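Long-range contacts in DNA polymerase III, beta subunit (Thermotoga maritima, PDB 1VPK), which probably tethers DNA polymerases and other proteins to the template as a ring-shaped sliding clamp, and so confers processivity on replication: residues V153-A158 against R187-E192; K293-E298 against D325-F330. One frame throughout, in Å; residues are numbered along the deposited sequence.

The two contacts come in series along the chain: contact 1 closes within the range of the central clamp domain before contact 2 opens in that of the C-terminal domain. Their centres are 24 Å apart and their nearest atoms about 8 Å, with no touch. In contact 1 the turn that follows helix 143-153 lies against strand 187-194, whose sheet runs on through strand 368-372 into the C-terminal part of the chain. Contact 2 pairs strands 292-296 and 326-330 in a separate four-stranded sheet. One contact thus seats the turn after a helix on a sheet near the seam between two domains; the other builds sheet further from the centre of the chain, which forms a ring-shaped homodimer.

Contact 1 (V153-A158 against R187-E192); sequences VIFAAA and RLALAE
The methyl group of Ala-189 faces the turn formed by Val-153 to Ala-156, and the tight part of the contact gathers round it. Its CB lies 3.6 Å from Val-153 CA and 3.8 Å from Ala-156 CB; residues as small as alanine let the turn come this close to the strand. Val-153 extends the apolar patch along the strand. With CG1 anti to its own carbonyl carbon (chi1 -52°), that methyl reaches the CB of Ala-191 at 3.6 Å. No direct hydrogen bond crosses between the segments; at this end the contact is van der Waals packing of small apolar groups.

Toward Arg-187 the contact becomes looser and wetter. The arginine chain bends at chi2 (78°) and lays its CD 3.8 Å from Ala-156 CB, while the Phe-155 carbonyl oxygen lies over one face of the guanidinium, offset toward its rim. Arg-187 NH2 comes to the edge of the Phe-155 ring, 3.9 Å from CE2, with the two planes 89° apart; this is edge contact, not a cation-pi stack. A water accepts from Arg-187 NH1 and donates to Ala-157 O, at 2.8 Å from that oxygen. Salt bridges to Asp-184 through NE and to Asp-337 through NH2 would offset the charge of this buried arginine, and His-341 stacks on Phe-155. The turn that follows helix 143-153, laid on the strand, is characteristic of the DNA-clamp fold, in which helices pack against antiparallel sheets.

Contact 2 (K293-E298 against D325-F330); sequences KFEIEE and DLVIAF
Phe-294 and Phe-330 meet in an offset edge-to-face pair, the edge of Phe-330 turned toward the face of Phe-294. The planes stand at 80° with centroids 5.9 Å apart, and Phe-330 CD2 comes to 3.9 Å from Phe-294 CD1. Phe-294 has CG anti to its carbonyl carbon (chi1 -70°), which brings the ring edge near Ile-328 O. On this same face Ile-296 directs CD1 toward Leu-326 CB, 4.2 Å away, and toward Ile-328 CG2. Phe-351 of strand 346-351 touches Ile-296, Leu-326, Ile-328 and Phe-330, so bulky apolar residues suit this side.

The backbones form an antiparallel beta ladder in the four-stranded sheet of the C-terminal clamp domain, with strand 326-330 at its edge within the chain. Hydrogen-bonded pairs Phe-294/Ile-328 and Ile-296/Leu-326 carry two bonds each, including Ile-296 N to Leu-326 O at 2.7 Å. Val-327 CA also makes a CA-H...O contact of 3.2 Å with Phe-294 O.

On the other face, Val-327 spreads its methyls between two long polar chains: CG1 meets Lys-293 CD at 3.6 Å, whereas CG2 lies beside Glu-295 CG. Lys-293 bends at chi3 (65°), and NZ forms a salt bridge with Glu-295 OE2 at 3.0 Å, its hydrogen bond weak. At the far end a water links Glu-298 N to Asp-325 OD2, while Lys-321 bridges both Glu-298 OE1 and Asp-325 OD1, probably easing their repulsion.

Contact 1 (V153-A158 against R187-E192)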
ATOM      1  N   VAL A 153     -15.814  12.098 -11.444  1.00 50.89           N
ATOM      2  CA  VAL A 153     -15.340  12.125 -12.824  1.00 51.26           C
ATOM      3  C   VAL A 153     -13.835  12.028 -13.043  1.00 51.68           C
ATOM      4  O   VAL A 153     -13.431  11.548 -14.086  1.00 51.38           O
ATOM      5  CB  VAL A 153     -15.825  13.397 -13.614  1.00 51.13           C
ATOM      6  CG1 VAL A 153     -17.393  13.566 -13.493  1.00 52.16           C
ATOM      7  CG2 VAL A 153     -15.097  14.631 -13.170  1.00 50.02           C
ATOM      8  N   ILE A 154     -13.023  12.521 -12.090  1.00 51.32           N
ATOM      9  CA  ILE A 154     -11.605  12.786 -12.359  1.00 50.82           C
ATOM     10  C   ILE A 154     -10.806  11.543 -12.741  1.00 48.90           C
ATOM     11  O   ILE A 154      -9.874  11.630 -13.506  1.00 50.06           O
ATOM     12  CB  ILE A 154     -10.913  13.561 -11.180  1.00 50.14           C
ATOM     13  CG1 ILE A 154      -9.606  14.207 -11.669  1.00 51.83           C
ATOM     14  CG2 ILE A 154     -10.752  12.658  -9.933  1.00 51.21           C
ATOM     15  CD1 ILE A 154      -9.085  15.250 -10.716  1.00 51.65           C
ATOM     16  N   PHE A 155     -11.202  10.390 -12.239  1.00 49.48           N
ATOM     17  CA  PHE A 155     -10.566   9.120 -12.605  1.00 48.13           C
ATOM     18  C   PHE A 155     -10.572   8.752 -14.089  1.00 48.04           C
ATOM     19  O   PHE A 155      -9.788   7.917 -14.516  1.00 46.06           O
ATOM     20  CB  PHE A 155     -11.177   7.950 -11.850  1.00 47.26           C
ATOM     21  CG  PHE A 155     -12.515   7.493 -12.408  1.00 47.75           C
ATOM     22  CD1 PHE A 155     -13.707   8.080 -11.975  1.00 46.18           C
ATOM     23  CD2 PHE A 155     -12.581   6.444 -13.306  1.00 44.96           C
ATOM     24  CE1 PHE A 155     -14.899   7.648 -12.460  1.00 46.17           C
ATOM     25  CE2 PHE A 155     -13.787   6.008 -13.812  1.00 45.36           C
ATOM     26  CZ  PHE A 155     -14.951   6.617 -13.376  1.00 45.75           C
ATOM     27  N   ALA A 156     -11.502   9.322 -14.861  1.00 48.53           N
ATOM     28  CA  ALA A 156     -11.642   8.945 -16.255  1.00 48.18           C
ATOM     29  C   ALA A 156     -10.752   9.831 -17.175  1.00 49.14           C
ATOM     30  O   ALA A 156     -10.604   9.523 -18.364  1.00 48.85           O
ATOM     31  CB  ALA A 156     -13.099   9.016 -16.656  1.00 47.50           C
ATOM     32  N   ALA A 157     -10.131  10.884 -16.627  1.00 49.34           N
ATOM     33  CA  ALA A 157      -9.226  11.726 -17.410  1.00 50.46           C
ATOM     34  C   ALA A 157      -8.012  10.969 -17.879  1.00 50.97           C
ATOM     35  O   ALA A 157      -7.476  10.145 -17.149  1.00 51.28           O
ATOM     36  CB  ALA A 157      -8.773  12.917 -16.603  1.00 51.43           C
ATOM     37  N   ALA A 158      -7.570  11.261 -19.104  1.00 51.87           N
ATOM     38  CA  ALA A 158      -6.289  10.774 -19.615  1.00 52.20           C
ATOM     39  C   ALA A 158      -5.152  11.182 -18.672  1.00 52.58           C
ATOM     40  O   ALA A 158      -5.077  12.333 -18.227  1.00 52.19           O
ATOM     41  CB  ALA A 158      -6.008  11.306 -21.019  1.00 52.07           C
ATOM     42  N   ARG A 187     -13.016   5.683 -22.192  1.00 47.07           N
ATOM     43  CA  ARG A 187     -14.157   5.800 -21.295  1.00 47.81           C
ATOM     44  C   ARG A 187     -14.330   7.260 -20.893  1.00 47.36           C
ATOM     45  O   ARG A 187     -13.456   8.092 -21.130  1.00 47.08           O
ATOM     46  CB  ARG A 187     -14.033   4.859 -20.070  1.00 47.69           C
ATOM     47  CG  ARG A 187     -12.641   4.653 -19.451  1.00 50.28           C
ATOM     48  CD  ARG A 187     -12.240   5.821 -18.583  1.00 52.16           C
ATOM     49  NE  ARG A 187     -10.895   5.656 -18.028  1.00 54.03           N
ATOM     50  CZ  ARG A 187     -10.568   4.879 -17.006  1.00 50.88           C
ATOM     51  NH1 ARG A 187      -9.315   4.849 -16.592  1.00 51.75           N
ATOM     52  NH2 ARG A 187     -11.464   4.169 -16.374  1.00 48.72           N
ATOM     53  N   LEU A 188     -15.484   7.553 -20.314  1.00 47.09           N
ATOM     54  CA  LEU A 188     -15.899   8.901 -20.031  1.00 46.20           C
ATOM     55  C   LEU A 188     -16.769   8.885 -18.782  1.00 46.14           C
ATOM     56  O   LEU A 188     -17.549   7.942 -18.552  1.00 45.52           O
ATOM     57  CB  LEU A 188     -16.659   9.448 -21.232  1.00 47.23           C
ATOM     58  CG  LEU A 188     -17.370  10.809 -21.070  1.00 49.31           C
ATOM     59  CD1 LEU A 188     -17.450  11.510 -22.414  1.00 51.26           C
ATOM     60  CD2 LEU A 188     -18.778  10.613 -20.541  1.00 48.53           C
ATOM     61  N   ALA A 189     -16.602   9.913 -17.978  1.00 46.06           N
ATOM     62  CA  ALA A 189     -17.408  10.142 -16.791  1.00 46.97           C
ATOM     63  C   ALA A 189     -18.046  11.518 -16.899  1.00 47.64           C
ATOM     64  O   ALA A 189     -17.384  12.477 -17.307  1.00 45.83           O
ATOM     65  CB  ALA A 189     -16.538  10.094 -15.531  1.00 46.77           C
ATOM     66  N   LEU A 190     -19.318  11.600 -16.513  1.00 47.21           N
ATOM     67  CA  LEU A 190     -20.019  12.848 -16.538  1.00 48.80           C
ATOM     68  C   LEU A 190     -20.834  13.041 -15.261  1.00 49.10           C
ATOM     69  O   LEU A 190     -21.522  12.130 -14.860  1.00 48.03           O
ATOM     70  CB  LEU A 190     -20.966  12.834 -17.737  1.00 48.95           C
ATOM     71  CG  LEU A 190     -21.768  14.083 -18.077  1.00 49.47           C
ATOM     72  CD1 LEU A 190     -22.107  14.021 -19.569  1.00 51.30           C
ATOM     73  CD2 LEU A 190     -23.070  14.178 -17.249  1.00 49.57           C
ATOM     74  N   ALA A 191     -20.786  14.252 -14.696  1.00 49.07           N
ATOM     75  CA  ALA A 191     -21.535  14.608 -13.490  1.00 49.19           C
ATOM     76  C   ALA A 191     -22.195  15.971 -13.751  1.00 49.53           C
ATOM     77  O   ALA A 191     -21.546  16.892 -14.296  1.00 48.09           O
ATOM     78  CB  ALA A 191     -20.558  14.713 -12.259  1.00 50.08           C
ATOM     79  N   GLU A 192     -23.452  16.109 -13.353  1.00 48.50           N
ATOM     80  CA  GLU A 192     -24.184  17.355 -13.535  1.00 49.85           C
ATOM     81  C   GLU A 192     -25.056  17.636 -12.307  1.00 49.54           C
ATOM     82  O   GLU A 192     -25.748  16.736 -11.800  1.00 49.47           O
ATOM     83  CB  GLU A 192     -25.051  17.228 -14.780  1.00 50.65           C
ATOM     84  CG  GLU A 192     -25.884  18.422 -15.135  1.00 52.42           C
ATOM     85  CD  GLU A 192     -26.632  18.193 -16.434  1.00 51.85           C
ATOM     86  OE1 GLU A 192     -25.998  18.370 -17.496  1.00 53.47           O
ATOM     87  OE2 GLU A 192     -27.821  17.831 -16.381  1.00 53.96           O
TER
HETATM   88  O   HOH W   1      -7.505   7.347 -17.559  1.00 46.50           O

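Contact 2 (K293-E298 against D325-F330)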
ATOM      1  N   LYS A 293     -15.758 -10.882 -22.067  1.00 47.96           N
ATOM      2  CA  LYS A 293     -16.926 -10.991 -22.944  1.00 48.21           C
ATOM      3  C   LYS A 293     -18.173 -11.198 -22.091  1.00 48.60           C
ATOM      4  O   LYS A 293     -18.227 -12.113 -21.236  1.00 47.19           O
ATOM      5  CB  LYS A 293     -16.739 -12.179 -23.882  1.00 47.56           C
ATOM      6  CG  LYS A 293     -17.856 -12.359 -24.888  1.00 48.56           C
ATOM      7  CD  LYS A 293     -17.559 -13.477 -25.867  1.00 49.56           C
ATOM      8  CE  LYS A 293     -17.513 -14.811 -25.152  1.00 52.11           C
ATOM      9  NZ  LYS A 293     -17.581 -15.949 -26.126  1.00 53.10           N
ATOM     10  N   PHE A 294     -19.150 -10.308 -22.301  1.00 48.58           N
ATOM     11  CA  PHE A 294     -20.468 -10.408 -21.711  1.00 48.84           C
ATOM     12  C   PHE A 294     -21.362 -11.080 -22.721  1.00 47.42           C
ATOM     13  O   PHE A 294     -21.430 -10.631 -23.864  1.00 46.54           O
ATOM     14  CB  PHE A 294     -21.039  -9.027 -21.394  1.00 49.78           C
ATOM     15  CG  PHE A 294     -20.350  -8.333 -20.260  1.00 52.42           C
ATOM     16  CD1 PHE A 294     -19.104  -7.824 -20.404  1.00 56.57           C
ATOM     17  CD2 PHE A 294     -20.950  -8.186 -19.047  1.00 57.92           C
ATOM     18  CE1 PHE A 294     -18.476  -7.204 -19.358  1.00 56.52           C
ATOM     19  CE2 PHE A 294     -20.315  -7.553 -18.018  1.00 57.11           C
ATOM     20  CZ  PHE A 294     -19.102  -7.056 -18.188  1.00 53.75           C
ATOM     21  N   GLU A 295     -21.994 -12.173 -22.293  1.00 46.83           N
ATOM     22  CA  GLU A 295     -23.035 -12.884 -23.021  1.00 45.81           C
ATOM     23  C   GLU A 295     -24.311 -12.620 -22.227  1.00 46.57           C
ATOM     24  O   GLU A 295     -24.582 -13.226 -21.171  1.00 43.85           O
ATOM     25  CB  GLU A 295     -22.718 -14.369 -23.101  1.00 45.94           C
ATOM     26  CG  GLU A 295     -21.436 -14.649 -23.836  1.00 46.20           C
ATOM     27  CD  GLU A 295     -20.959 -16.071 -23.669  1.00 49.25           C
ATOM     28  OE1 GLU A 295     -21.556 -16.847 -22.918  1.00 51.21           O
ATOM     29  OE2 GLU A 295     -19.974 -16.424 -24.317  1.00 54.91           O
ATOM     30  N   ILE A 296     -25.074 -11.674 -22.736  1.00 47.15           N
ATOM     31  CA  ILE A 296     -26.288 -11.244 -22.106  1.00 48.52           C
ATOM     32  C   ILE A 296     -27.495 -12.007 -22.683  1.00 49.50           C
ATOM     33  O   ILE A 296     -27.732 -12.021 -23.886  1.00 47.92           O
ATOM     34  CB  ILE A 296     -26.457  -9.739 -22.296  1.00 48.43           C
ATOM     35  CG1 ILE A 296     -25.259  -8.996 -21.745  1.00 50.09           C
ATOM     36  CG2 ILE A 296     -27.744  -9.288 -21.618  1.00 50.78           C
ATOM     37  CD1 ILE A 296     -25.124  -7.641 -22.272  1.00 49.37           C
ATOM     38  N   GLU A 297     -28.211 -12.686 -21.799  1.00 50.89           N
ATOM     39  CA  GLU A 297     -29.346 -13.508 -22.122  1.00 54.10           C
ATOM     40  C   GLU A 297     -30.502 -12.992 -21.279  1.00 55.36           C
ATOM     41  O   GLU A 297     -30.379 -11.972 -20.583  1.00 54.55           O
ATOM     42  CB  GLU A 297     -29.064 -14.975 -21.789  1.00 54.50           C
ATOM     43  CG  GLU A 297     -27.802 -15.518 -22.484  1.00 57.66           C
ATOM     44  CD  GLU A 297     -27.336 -16.883 -21.949  1.00 59.04           C
ATOM     45  OE1 GLU A 297     -28.119 -17.557 -21.215  1.00 65.54           O
ATOM     46  OE2 GLU A 297     -26.184 -17.284 -22.288  1.00 67.13           O
ATOM     47  N   GLU A 298     -31.625 -13.696 -21.319  1.00 56.27           N
ATOM     48  CA  GLU A 298     -32.839 -13.118 -20.814  1.00 57.73           C
ATOM     49  C   GLU A 298     -32.829 -12.818 -19.315  1.00 57.28           C
ATOM     50  O   GLU A 298     -33.332 -11.758 -18.906  1.00 59.00           O
ATOM     51  CB  GLU A 298     -34.039 -13.975 -21.209  1.00 58.65           C
ATOM     52  CG  GLU A 298     -35.427 -13.219 -21.052  1.00 63.16           C
ATOM     53  CD  GLU A 298     -35.375 -11.650 -21.174  1.00 64.99           C
ATOM     54  OE1 GLU A 298     -35.026 -11.105 -22.257  1.00 61.09           O
ATOM     55  OE2 GLU A 298     -35.710 -10.974 -20.153  1.00 67.42           O
ATOM     56  N   ASP A 325     -30.821  -9.960 -26.615  1.00 44.69           N
ATOM     57  CA  ASP A 325     -29.633 -10.673 -26.179  1.00 45.51           C
ATOM     58  C   ASP A 325     -28.451 -10.085 -26.933  1.00 45.56           C
ATOM     59  O   ASP A 325     -28.613  -9.633 -28.047  1.00 45.28           O
ATOM     60  CB  ASP A 325     -29.708 -12.169 -26.465  1.00 45.66           C
ATOM     61  CG  ASP A 325     -30.809 -12.871 -25.687  1.00 48.56           C
ATOM     62  OD1 ASP A 325     -31.409 -12.276 -24.733  1.00 50.83           O
ATOM     63  OD2 ASP A 325     -31.078 -14.048 -26.040  1.00 52.98           O
ATOM     64  N   LEU A 326     -27.284 -10.079 -26.298  1.00 44.90           N
ATOM     65  CA  LEU A 326     -26.098  -9.414 -26.831  1.00 45.72           C
ATOM     66  C   LEU A 326     -24.841 -10.095 -26.326  1.00 46.24           C
ATOM     67  O   LEU A 326     -24.796 -10.510 -25.184  1.00 46.16           O
ATOM     68  CB  LEU A 326     -26.082  -7.960 -26.387  1.00 46.27           C
ATOM     69  CG  LEU A 326     -24.894  -7.078 -26.755  1.00 47.54           C
ATOM     70  CD1 LEU A 326     -24.729  -6.989 -28.261  1.00 49.61           C
ATOM     71  CD2 LEU A 326     -25.128  -5.726 -26.123  1.00 50.58           C
ATOM     72  N   VAL A 327     -23.858 -10.267 -27.215  1.00 46.50           N
ATOM     73  CA  VAL A 327     -22.512 -10.656 -26.857  1.00 46.22           C
ATOM     74  C   VAL A 327     -21.618  -9.426 -27.170  1.00 46.37           C
ATOM     75  O   VAL A 327     -21.682  -8.857 -28.271  1.00 46.75           O
ATOM     76  CB  VAL A 327     -22.088 -11.901 -27.630  1.00 47.17           C
ATOM     77  CG1 VAL A 327     -20.605 -12.263 -27.323  1.00 47.16           C
ATOM     78  CG2 VAL A 327     -23.037 -13.049 -27.320  1.00 47.27           C
ATOM     79  N   ILE A 328     -20.852  -8.976 -26.180  1.00 45.04           N
ATOM     80  CA  ILE A 328     -20.089  -7.713 -26.259  1.00 45.93           C
ATOM     81  C   ILE A 328     -18.882  -7.740 -25.292  1.00 45.85           C
ATOM     82  O   ILE A 328     -19.006  -8.227 -24.203  1.00 44.55           O
ATOM     83  CB  ILE A 328     -20.991  -6.467 -25.991  1.00 45.03           C
ATOM     84  CG1 ILE A 328     -20.215  -5.173 -26.219  1.00 45.90           C
ATOM     85  CG2 ILE A 328     -21.549  -6.470 -24.557  1.00 47.13           C
ATOM     86  CD1 ILE A 328     -21.091  -3.938 -26.253  1.00 44.48           C
ATOM     87  N   ALA A 329     -17.712  -7.247 -25.713  1.00 46.18           N
ATOM     88  CA  ALA A 329     -16.477  -7.336 -24.885  1.00 46.69           C
ATOM     89  C   ALA A 329     -15.979  -5.975 -24.423  1.00 47.41           C
ATOM     90  O   ALA A 329     -16.042  -4.966 -25.188  1.00 46.39           O
ATOM     91  CB  ALA A 329     -15.320  -8.056 -25.687  1.00 47.01           C
ATOM     92  N   PHE A 330     -15.415  -5.965 -23.213  1.00 47.38           N
ATOM     93  CA  PHE A 330     -14.794  -4.773 -22.608  1.00 47.88           C
ATOM     94  C   PHE A 330     -13.471  -5.064 -21.906  1.00 48.35           C
ATOM     95  O   PHE A 330     -13.183  -6.200 -21.515  1.00 47.40           O
ATOM     96  CB  PHE A 330     -15.734  -4.171 -21.576  1.00 49.20           C
ATOM     97  CG  PHE A 330     -17.022  -3.660 -22.157  1.00 48.28           C
ATOM     98  CD1 PHE A 330     -17.092  -2.413 -22.731  1.00 49.64           C
ATOM     99  CD2 PHE A 330     -18.166  -4.447 -22.140  1.00 51.64           C
ATOM    100  CE1 PHE A 330     -18.262  -1.960 -23.280  1.00 47.33           C
ATOM    101  CE2 PHE A 330     -19.327  -3.990 -22.681  1.00 51.04           C
ATOM    102  CZ  PHE A 330     -19.367  -2.764 -23.250  1.00 49.97           C
TER
HETATM  103  O   HOH W   2     -32.168 -15.709 -23.421  1.00 61.22           O